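Local coordinates for protein sorbitol-6-phosphate dehydrogenase (Erwinia amylovora CFBP1430, PDB 5O3Z) that probably catalyses the oxidation of sorbitol 6-phosphate at its C2 position, as a member of the short-chain dehydrogenase/reductase family, at residues A[132-146]-A[176-190]. Residues are numbered along the deposited sequence; the frame is centred on the assembly and turned at random.
Sequences IRDGIKGRIIQINSK and LAEYGITVHSLMLGN
Q142 and S185 sit side by side on neighbouring parallel strands, and the glutamine reaches the serine in stages. Its CB lies 3.7 Å from S185 OG; CG stands anti to the backbone N (chi1 -166°), and the chain runs on extended. CD comes within 3.8 Å of S185 OG, and Q142 OE1 accepts from that hydroxyl at 2.7 Å, in the carbonyl plane. N144 ND2 donates to the same OE1 from above that plane, so two bonds grip Q142 OE1 and help to fix the rotation of the buried amide. T169 and K162 O, both of helix 156-176, hold S185 OG and N144 ND2 in turn. N144 OD1 folds back to accept from S145 N on a lone pair, while M187 CE approaches this OD1 to 3.3 Å.

Strands 139-145 and 182-188 carry the ladder that closes the right-handed beta-alpha-beta crossover through helix 156-176, within the Rossmann-type sheet of the family. Backbone bonds run from T182 N to G138 O through L186 N to Q142 O, nearly straight at 171°, and on to N144 N with L186 O. On the face shared with Q142, I140 CG2 touches V183 CG1 at 4.1 Å; on the other, I141 CG2 packs against L186 CG.

R139, bent at chi2, passes its CD 3.1 Å from T182 OG1, and its NH1 donates to G138 O from the face opposite T182 N; NH2 bonds S243 O. Before the strands, I132 CG1 makes a CH-pi contact 3.7 Å from the Y179 ring centroid, 11° off the normal, with E178 CG over the opposite face.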
ATOM      1  N   ILE A 132      13.972  25.283 -11.426  1.00 29.48           N
ATOM      2  CA  ILE A 132      13.669  26.340 -10.503  1.00 30.15           C
ATOM      3  C   ILE A 132      14.146  27.704 -10.962  1.00 32.87           C
ATOM      4  O   ILE A 132      13.381  28.693 -10.911  1.00 31.70           O
ATOM      5  CB  ILE A 132      14.248  26.031  -9.108  1.00 31.31           C
ATOM      6  CG1 ILE A 132      13.427  24.878  -8.504  1.00 31.90           C
ATOM      7  CG2 ILE A 132      14.195  27.221  -8.151  1.00 31.02           C
ATOM      8  CD1 ILE A 132      14.127  24.201  -7.352  1.00 30.72           C
ATOM      9  N   ARG A 133      15.382  27.754 -11.418  1.00 36.07           N
ATOM     10  CA  ARG A 133      16.006  29.011 -11.869  1.00 38.32           C
ATOM     11  C   ARG A 133      15.193  29.655 -12.952  1.00 35.78           C
ATOM     12  O   ARG A 133      14.900  30.811 -12.852  1.00 35.30           O
ATOM     13  CB  ARG A 133      17.403  28.749 -12.435  1.00 37.56           C
ATOM     14  CG  ARG A 133      18.199  30.027 -12.754  1.00 38.53           C
ATOM     15  CD  ARG A 133      19.374  29.707 -13.672  1.00 35.12           C
ATOM     16  NE  ARG A 133      18.940  29.257 -14.994  1.00 34.75           N
ATOM     17  CZ  ARG A 133      19.695  28.592 -15.885  1.00 35.59           C
ATOM     18  NH1 ARG A 133      20.955  28.292 -15.616  1.00 39.13           N
ATOM     19  NH2 ARG A 133      19.193  28.215 -17.060  1.00 36.43           N
ATOM     20  N   ASP A 134      14.841  28.874 -13.965  1.00 37.95           N
ATOM     21  CA  ASP A 134      14.087  29.353 -15.134  1.00 38.84           C
ATOM     22  C   ASP A 134      12.591  29.329 -15.003  1.00 37.36           C
ATOM     23  O   ASP A 134      11.908  29.469 -16.000  1.00 41.52           O
ATOM     24  CB  ASP A 134      14.425  28.485 -16.358  1.00 39.03           C
ATOM     25  CG  ASP A 134      15.820  28.747 -16.889  1.00 42.77           C
ATOM     26  OD1 ASP A 134      16.409  29.734 -16.385  1.00 44.52           O
ATOM     27  OD2 ASP A 134      16.310  27.980 -17.783  1.00 39.59           O
ATOM     28  N   GLY A 135      12.056  29.114 -13.814  1.00 38.45           N
ATOM     29  CA  GLY A 135      10.584  29.024 -13.638  1.00 35.43           C
ATOM     30  C   GLY A 135       9.785  27.968 -14.411  1.00 33.24           C
ATOM     31  O   GLY A 135       8.645  28.206 -14.789  1.00 35.31           O
ATOM     32  N   ILE A 136      10.366  26.803 -14.660  1.00 32.56           N
ATOM     33  CA  ILE A 136       9.758  25.748 -15.460  1.00 33.69           C
ATOM     34  C   ILE A 136       8.942  24.778 -14.520  1.00 35.46           C
ATOM     35  O   ILE A 136       9.385  24.426 -13.399  1.00 36.83           O
ATOM     36  CB  ILE A 136      10.861  24.991 -16.267  1.00 30.10           C
ATOM     37  CG1 ILE A 136      11.363  25.896 -17.388  1.00 31.97           C
ATOM     38  CG2 ILE A 136      10.318  23.736 -16.889  1.00 31.39           C
ATOM     39  CD1 ILE A 136      12.703  25.514 -17.945  1.00 30.37           C
ATOM     40  N   LYS A 137       7.758  24.384 -14.983  1.00 35.27           N
ATOM     41  CA  LYS A 137       6.928  23.462 -14.256  1.00 37.19           C
ATOM     42  C   LYS A 137       7.310  22.136 -14.789  1.00 34.56           C
ATOM     43  O   LYS A 137       6.629  21.575 -15.678  1.00 31.64           O
ATOM     44  CB  LYS A 137       5.465  23.697 -14.548  1.00 39.61           C
ATOM     45  CG  LYS A 137       4.923  25.032 -14.085  1.00 45.20           C
ATOM     46  CD  LYS A 137       3.580  25.238 -14.801  1.00 47.45           C
ATOM     47  CE  LYS A 137       3.115  26.674 -14.765  1.00 50.99           C
ATOM     48  NZ  LYS A 137       3.336  27.299 -13.434  1.00 55.15           N
ATOM     49  N   GLY A 138       8.419  21.630 -14.263  1.00 31.44           N
ATOM     50  CA  GLY A 138       9.123  20.499 -14.875  1.00 29.32           C
ATOM     51  C   GLY A 138       8.606  19.143 -14.426  1.00 26.86           C
ATOM     52  O   GLY A 138       7.681  19.063 -13.678  1.00 24.65           O
ATOM     53  N   ARG A 139       9.196  18.097 -14.991  1.00 26.36           N
ATOM     54  CA  ARG A 139       8.910  16.723 -14.713  1.00 26.07           C
ATOM     55  C   ARG A 139      10.209  15.947 -14.412  1.00 26.55           C
ATOM     56  O   ARG A 139      11.256  16.178 -15.044  1.00 23.91           O
ATOM     57  CB  ARG A 139       8.304  16.163 -15.931  1.00 26.87           C
ATOM     58  CG  ARG A 139       7.058  16.895 -16.356  1.00 28.78           C
ATOM     59  CD  ARG A 139       5.937  16.582 -15.415  1.00 28.18           C
ATOM     60  NE  ARG A 139       4.650  17.071 -15.799  1.00 26.69           N
ATOM     61  CZ  ARG A 139       4.073  18.178 -15.365  1.00 28.43           C
ATOM     62  NH1 ARG A 139       4.702  19.048 -14.584  1.00 28.01           N
ATOM     63  NH2 ARG A 139       2.811  18.456 -15.767  1.00 31.10           N
ATOM     64  N   ILE A 140      10.145  15.022 -13.464  1.00 24.99           N
ATOM     65  CA  ILE A 140      11.225  14.114 -13.193  1.00 26.27           C
ATOM     66  C   ILE A 140      10.572  12.747 -13.198  1.00 26.25           C
ATOM     67  O   ILE A 140       9.613  12.528 -12.434  1.00 24.81           O
ATOM     68  CB  ILE A 140      11.904  14.386 -11.849  1.00 25.90           C
ATOM     69  CG1 ILE A 140      12.586  15.756 -11.823  1.00 26.64           C
ATOM     70  CG2 ILE A 140      12.884  13.269 -11.528  1.00 27.04           C
ATOM     71  CD1 ILE A 140      13.073  16.208 -10.459  1.00 26.66           C
ATOM     72  N   ILE A 141      11.057  11.859 -14.033  1.00 24.31           N
ATOM     73  CA  ILE A 141      10.508  10.524 -14.080  1.00 26.94           C
ATOM     74  C   ILE A 141      11.609   9.551 -13.920  1.00 26.67           C
ATOM     75  O   ILE A 141      12.526   9.510 -14.748  1.00 27.49           O
ATOM     76  CB  ILE A 141       9.748  10.293 -15.392  1.00 29.34           C
ATOM     77  CG1 ILE A 141       8.441  11.116 -15.349  1.00 31.18           C
ATOM     78  CG2 ILE A 141       9.401   8.825 -15.571  1.00 28.49           C
ATOM     79  CD1 ILE A 141       7.793  11.326 -16.696  1.00 35.26           C
ATOM     80  N   GLN A 142      11.497   8.672 -12.906  1.00 25.23           N
ATOM     81  CA  GLN A 142      12.437   7.567 -12.737  1.00 25.52           C
ATOM     82  C   GLN A 142      11.973   6.234 -13.301  1.00 24.31           C
ATOM     83  O   GLN A 142      10.865   5.777 -13.032  1.00 26.24           O
ATOM     84  CB  GLN A 142      12.675   7.334 -11.231  1.00 27.24           C
ATOM     85  CG  GLN A 142      13.880   6.442 -10.914  1.00 29.03           C
ATOM     86  CD  GLN A 142      13.735   5.603  -9.601  1.00 28.97           C
ATOM     87  OE1 GLN A 142      12.650   5.502  -8.995  1.00 26.62           O
ATOM     88  NE2 GLN A 142      14.834   4.918  -9.226  1.00 27.27           N
ATOM     89  N   ILE A 143      12.831   5.532 -13.987  1.00 23.93           N
ATOM     90  CA  ILE A 143      12.550   4.135 -14.383  1.00 23.05           C
ATOM     91  C   ILE A 143      12.834   3.228 -13.170  1.00 23.27           C
ATOM     92  O   ILE A 143      13.933   3.223 -12.669  1.00 24.26           O
ATOM     93  CB  ILE A 143      13.399   3.716 -15.567  1.00 24.17           C
ATOM     94  CG1 ILE A 143      13.220   4.702 -16.754  1.00 23.77           C
ATOM     95  CG2 ILE A 143      13.055   2.316 -15.976  1.00 24.74           C
ATOM     96  CD1 ILE A 143      11.743   5.120 -17.041  1.00 24.94           C
ATOM     97  N   ASN A 144      11.803   2.516 -12.683  1.00 21.15           N
ATOM     98  CA  ASN A 144      11.895   1.699 -11.516  1.00 19.69           C
ATOM     99  C   ASN A 144      11.354   0.346 -12.011  1.00 20.63           C
ATOM    100  O   ASN A 144      11.364   0.069 -13.243  1.00 21.06           O
ATOM    101  CB  ASN A 144      11.159   2.421 -10.359  1.00 18.50           C
ATOM    102  CG  ASN A 144      11.550   1.899  -8.961  1.00 18.90           C
ATOM    103  OD1 ASN A 144      11.501   0.694  -8.675  1.00 20.10           O
ATOM    104  ND2 ASN A 144      11.904   2.815  -8.109  1.00 18.28           N
ATOM    105  N   SER A 145      10.830  -0.461 -11.105  1.00 20.81           N
ATOM    106  CA  SER A 145      10.684  -1.867 -11.297  1.00 20.41           C
ATOM    107  C   SER A 145       9.553  -2.308 -10.376  1.00 21.86           C
ATOM    108  O   SER A 145       9.330  -1.693  -9.326  1.00 20.58           O
ATOM    109  CB  SER A 145      11.949  -2.587 -10.898  1.00 21.02           C
ATOM    110  OG  SER A 145      11.827  -4.024 -10.941  1.00 21.67           O
ATOM    111  N   LYS A 146       8.911  -3.404 -10.713  1.00 22.65           N
ATOM    112  CA  LYS A 146       8.027  -4.036  -9.729  1.00 25.45           C
ATOM    113  C   LYS A 146       8.798  -4.483  -8.463  1.00 23.53           C
ATOM    114  O   LYS A 146       8.239  -4.539  -7.366  1.00 24.44           O
ATOM    115  CB  LYS A 146       7.264  -5.169 -10.377  1.00 29.39           C
ATOM    116  CG  LYS A 146       8.098  -6.321 -10.813  1.00 31.25           C
ATOM    117  CD  LYS A 146       7.175  -7.413 -11.300  1.00 35.71           C
ATOM    118  CE  LYS A 146       7.870  -8.445 -12.147  1.00 38.71           C
ATOM    119  NZ  LYS A 146       8.478  -9.471 -11.258  1.00 44.18           N
ATOM    120  N   LEU A 176       9.450  19.743  -4.152  1.00 25.81           N
ATOM    121  CA  LEU A 176       9.398  20.493  -5.406  1.00 26.63           C
ATOM    122  C   LEU A 176       8.009  20.941  -5.817  1.00 30.04           C
ATOM    123  O   LEU A 176       7.891  21.791  -6.734  1.00 27.38           O
ATOM    124  CB  LEU A 176      10.124  19.741  -6.513  1.00 25.71           C
ATOM    125  CG  LEU A 176      11.579  19.391  -6.215  1.00 25.52           C
ATOM    126  CD1 LEU A 176      12.172  18.522  -7.314  1.00 24.72           C
ATOM    127  CD2 LEU A 176      12.447  20.658  -6.117  1.00 25.88           C
ATOM    128  N   ALA A 177       6.979  20.468  -5.090  1.00 26.94           N
ATOM    129  CA  ALA A 177       5.610  20.873  -5.362  1.00 28.75           C
ATOM    130  C   ALA A 177       5.457  22.372  -5.465  1.00 28.37           C
ATOM    131  O   ALA A 177       4.745  22.827  -6.345  1.00 31.23           O
ATOM    132  CB  ALA A 177       4.658  20.395  -4.275  1.00 27.33           C
ATOM    133  N   GLU A 178       6.073  23.121  -4.580  1.00 29.26           N
ATOM    134  CA  GLU A 178       5.837  24.546  -4.564  1.00 33.88           C
ATOM    135  C   GLU A 178       6.337  25.182  -5.877  1.00 32.45           C
ATOM    136  O   GLU A 178       5.879  26.229  -6.267  1.00 38.31           O
ATOM    137  CB  GLU A 178       6.427  25.193  -3.297  1.00 34.24           C
ATOM    138  CG  GLU A 178       7.937  25.406  -3.390  1.00 38.43           C
ATOM    139  CD  GLU A 178       8.619  25.517  -2.030  1.00 47.81           C
ATOM    140  OE1 GLU A 178       8.930  26.655  -1.601  1.00 52.59           O
ATOM    141  OE2 GLU A 178       8.879  24.471  -1.358  1.00 49.71           O
ATOM    142  N   TYR A 179       7.234  24.523  -6.582  1.00 31.46           N
ATOM    143  CA  TYR A 179       7.736  25.006  -7.876  1.00 31.95           C
ATOM    144  C   TYR A 179       7.005  24.430  -9.077  1.00 31.53           C
ATOM    145  O   TYR A 179       7.428  24.652 -10.204  1.00 32.01           O
ATOM    146  CB  TYR A 179       9.218  24.650  -8.012  1.00 30.93           C
ATOM    147  CG  TYR A 179      10.055  25.146  -6.902  1.00 33.26           C
ATOM    148  CD1 TYR A 179      10.307  26.534  -6.739  1.00 36.90           C
ATOM    149  CD2 TYR A 179      10.644  24.272  -6.015  1.00 36.39           C
ATOM    150  CE1 TYR A 179      11.104  27.008  -5.728  1.00 33.24           C
ATOM    151  CE2 TYR A 179      11.473  24.740  -5.008  1.00 37.19           C
ATOM    152  CZ  TYR A 179      11.683  26.115  -4.879  1.00 35.07           C
ATOM    153  OH  TYR A 179      12.452  26.523  -3.846  1.00 34.62           O
ATOM    154  N   GLY A 180       5.916  23.679  -8.873  1.00 27.32           N
ATOM    155  CA  GLY A 180       5.186  23.103  -9.988  1.00 26.47           C
ATOM    156  C   GLY A 180       5.940  22.043 -10.718  1.00 23.56           C
ATOM    157  O   GLY A 180       5.702  21.780 -11.890  1.00 25.07           O
ATOM    158  N   ILE A 181       6.907  21.433 -10.060  1.00 24.55           N
ATOM    159  CA  ILE A 181       7.562  20.289 -10.653  1.00 24.79           C
ATOM    160  C   ILE A 181       6.975  19.018 -10.029  1.00 24.51           C
ATOM    161  O   ILE A 181       6.962  18.916  -8.843  1.00 23.07           O
ATOM    162  CB  ILE A 181       9.090  20.284 -10.398  1.00 25.25           C
ATOM    163  CG1 ILE A 181       9.756  21.566 -10.943  1.00 26.69           C
ATOM    164  CG2 ILE A 181       9.697  19.108 -11.167  1.00 26.01           C
ATOM    165  CD1 ILE A 181      11.157  21.773 -10.460  1.00 26.49           C
ATOM    166  N   THR A 182       6.547  18.086 -10.859  1.00 23.36           N
ATOM    167  CA  THR A 182       6.115  16.769 -10.438  1.00 23.89           C
ATOM    168  C   THR A 182       7.195  15.671 -10.667  1.00 23.83           C
ATOM    169  O   THR A 182       8.032  15.768 -11.544  1.00 24.36           O
ATOM    170  CB  THR A 182       4.834  16.339 -11.159  1.00 22.38           C
ATOM    171  OG1 THR A 182       5.116  16.016 -12.514  1.00 24.58           O
ATOM    172  CG2 THR A 182       3.783  17.360 -11.087  1.00 22.25           C
ATOM    173  N   VAL A 183       7.093  14.581  -9.891  1.00 24.35           N
ATOM    174  CA  VAL A 183       8.098  13.521  -9.790  1.00 22.63           C
ATOM    175  C   VAL A 183       7.340  12.207  -9.631  1.00 22.45           C
ATOM    176  O   VAL A 183       6.471  12.118  -8.727  1.00 22.52           O
ATOM    177  CB  VAL A 183       8.937  13.728  -8.530  1.00 22.83           C
ATOM    178  CG1 VAL A 183      10.182  12.768  -8.524  1.00 22.13           C
ATOM    179  CG2 VAL A 183       9.345  15.192  -8.367  1.00 24.30           C
ATOM    180  N   HIS A 184       7.660  11.242 -10.464  1.00 22.82           N
ATOM    181  CA  HIS A 184       7.097   9.884 -10.490  1.00 22.93           C
ATOM    182  C   HIS A 184       8.111   8.835 -10.680  1.00 24.61           C
ATOM    183  O   HIS A 184       9.164   9.082 -11.287  1.00 23.28           O
ATOM    184  CB  HIS A 184       6.105   9.734 -11.627  1.00 23.19           C
ATOM    185  CG  HIS A 184       4.982  10.706 -11.575  1.00 23.03           C
ATOM    186  ND1 HIS A 184       3.992  10.627 -10.599  1.00 24.12           N
ATOM    187  CD2 HIS A 184       4.708  11.811 -12.323  1.00 23.16           C
ATOM    188  CE1 HIS A 184       3.178  11.669 -10.734  1.00 23.94           C
ATOM    189  NE2 HIS A 184       3.579  12.401 -11.784  1.00 23.84           N
ATOM    190  N   SER A 185       7.797   7.629 -10.187  1.00 21.28           N
ATOM    191  CA  SER A 185       8.572   6.458 -10.450  1.00 20.86           C
ATOM    192  C   SER A 185       7.677   5.505 -11.227  1.00 21.93           C
ATOM    193  O   SER A 185       6.475   5.291 -10.871  1.00 20.53           O
ATOM    194  CB  SER A 185       9.062   5.850  -9.127  1.00 21.49           C
ATOM    195  OG  SER A 185      10.167   6.576  -8.582  1.00 21.62           O
ATOM    196  N   LEU A 186       8.226   4.923 -12.284  1.00 21.02           N
ATOM    197  CA  LEU A 186       7.481   3.997 -13.115  1.00 21.72           C
ATOM    198  C   LEU A 186       7.863   2.616 -12.783  1.00 22.40           C
ATOM    199  O   LEU A 186       9.017   2.251 -12.946  1.00 21.03           O
ATOM    200  CB  LEU A 186       7.744   4.233 -14.633  1.00 23.01           C
ATOM    201  CG  LEU A 186       7.422   5.575 -15.254  1.00 23.71           C
ATOM    202  CD1 LEU A 186       7.423   5.486 -16.800  1.00 24.17           C
ATOM    203  CD2 LEU A 186       6.084   6.124 -14.710  1.00 25.02           C
ATOM    204  N   MET A 187       6.910   1.810 -12.293  1.00 19.99           N
ATOM    205  CA  MET A 187       7.240   0.518 -11.820  1.00 21.19           C
ATOM    206  C   MET A 187       7.059  -0.499 -12.904  1.00 22.20           C
ATOM    207  O   MET A 187       6.004  -1.092 -13.082  1.00 24.83           O
ATOM    208  CB  MET A 187       6.460   0.214 -10.498  1.00 20.72           C
ATOM    209  CG  MET A 187       6.186   1.448  -9.642  1.00 19.59           C
ATOM    210  SD  MET A 187       7.685   2.268  -9.024  1.00 20.16           S
ATOM    211  CE  MET A 187       8.306   1.043  -7.837  1.00 19.82           C
ATOM    212  N   LEU A 188       8.102  -0.777 -13.650  1.00 23.25           N
ATOM    213  CA  LEU A 188       7.970  -1.675 -14.807  1.00 23.21           C
ATOM    214  C   LEU A 188       7.887  -3.105 -14.462  1.00 23.69           C
ATOM    215  O   LEU A 188       8.532  -3.575 -13.525  1.00 23.89           O
ATOM    216  CB  LEU A 188       9.172  -1.507 -15.753  1.00 23.19           C
ATOM    217  CG  LEU A 188       9.405  -0.052 -16.196  1.00 23.18           C
ATOM    218  CD1 LEU A 188      10.487  -0.032 -17.239  1.00 23.78           C
ATOM    219  CD2 LEU A 188       8.195   0.744 -16.652  1.00 24.30           C
ATOM    220  N   GLY A 189       7.114  -3.877 -15.244  1.00 24.62           N
ATOM    221  CA  GLY A 189       7.214  -5.316 -15.195  1.00 23.19           C
ATOM    222  C   GLY A 189       8.455  -5.730 -15.979  1.00 26.17           C
ATOM    223  O   GLY A 189       9.318  -4.901 -16.252  1.00 28.18           O
ATOM    224  N   ASN A 190       8.502  -6.983 -16.381  1.00 26.91           N
ATOM    225  CA  ASN A 190       9.668  -7.586 -16.988  1.00 29.49           C
ATOM    226  C   ASN A 190       9.696  -7.286 -18.487  1.00 30.07           C
ATOM    227  O   ASN A 190       8.688  -7.481 -19.176  1.00 30.62           O
ATOM    228  CB  ASN A 190       9.635  -9.107 -16.813  1.00 32.01           C
ATOM    229  CG  ASN A 190       9.715  -9.558 -15.360  1.00 35.12           C
ATOM    230  OD1 ASN A 190      10.671  -9.226 -14.645  1.00 32.88           O
ATOM    231  ND2 ASN A 190       8.783 -10.442 -14.957  1.00 30.67           N
TER
HETATM  232  O   HOH W   1       7.037  13.708 -13.682  1.00 36.03           O
HETATM  233  O   HOH W   2       8.038 -11.875 -11.987  1.00 30.70           O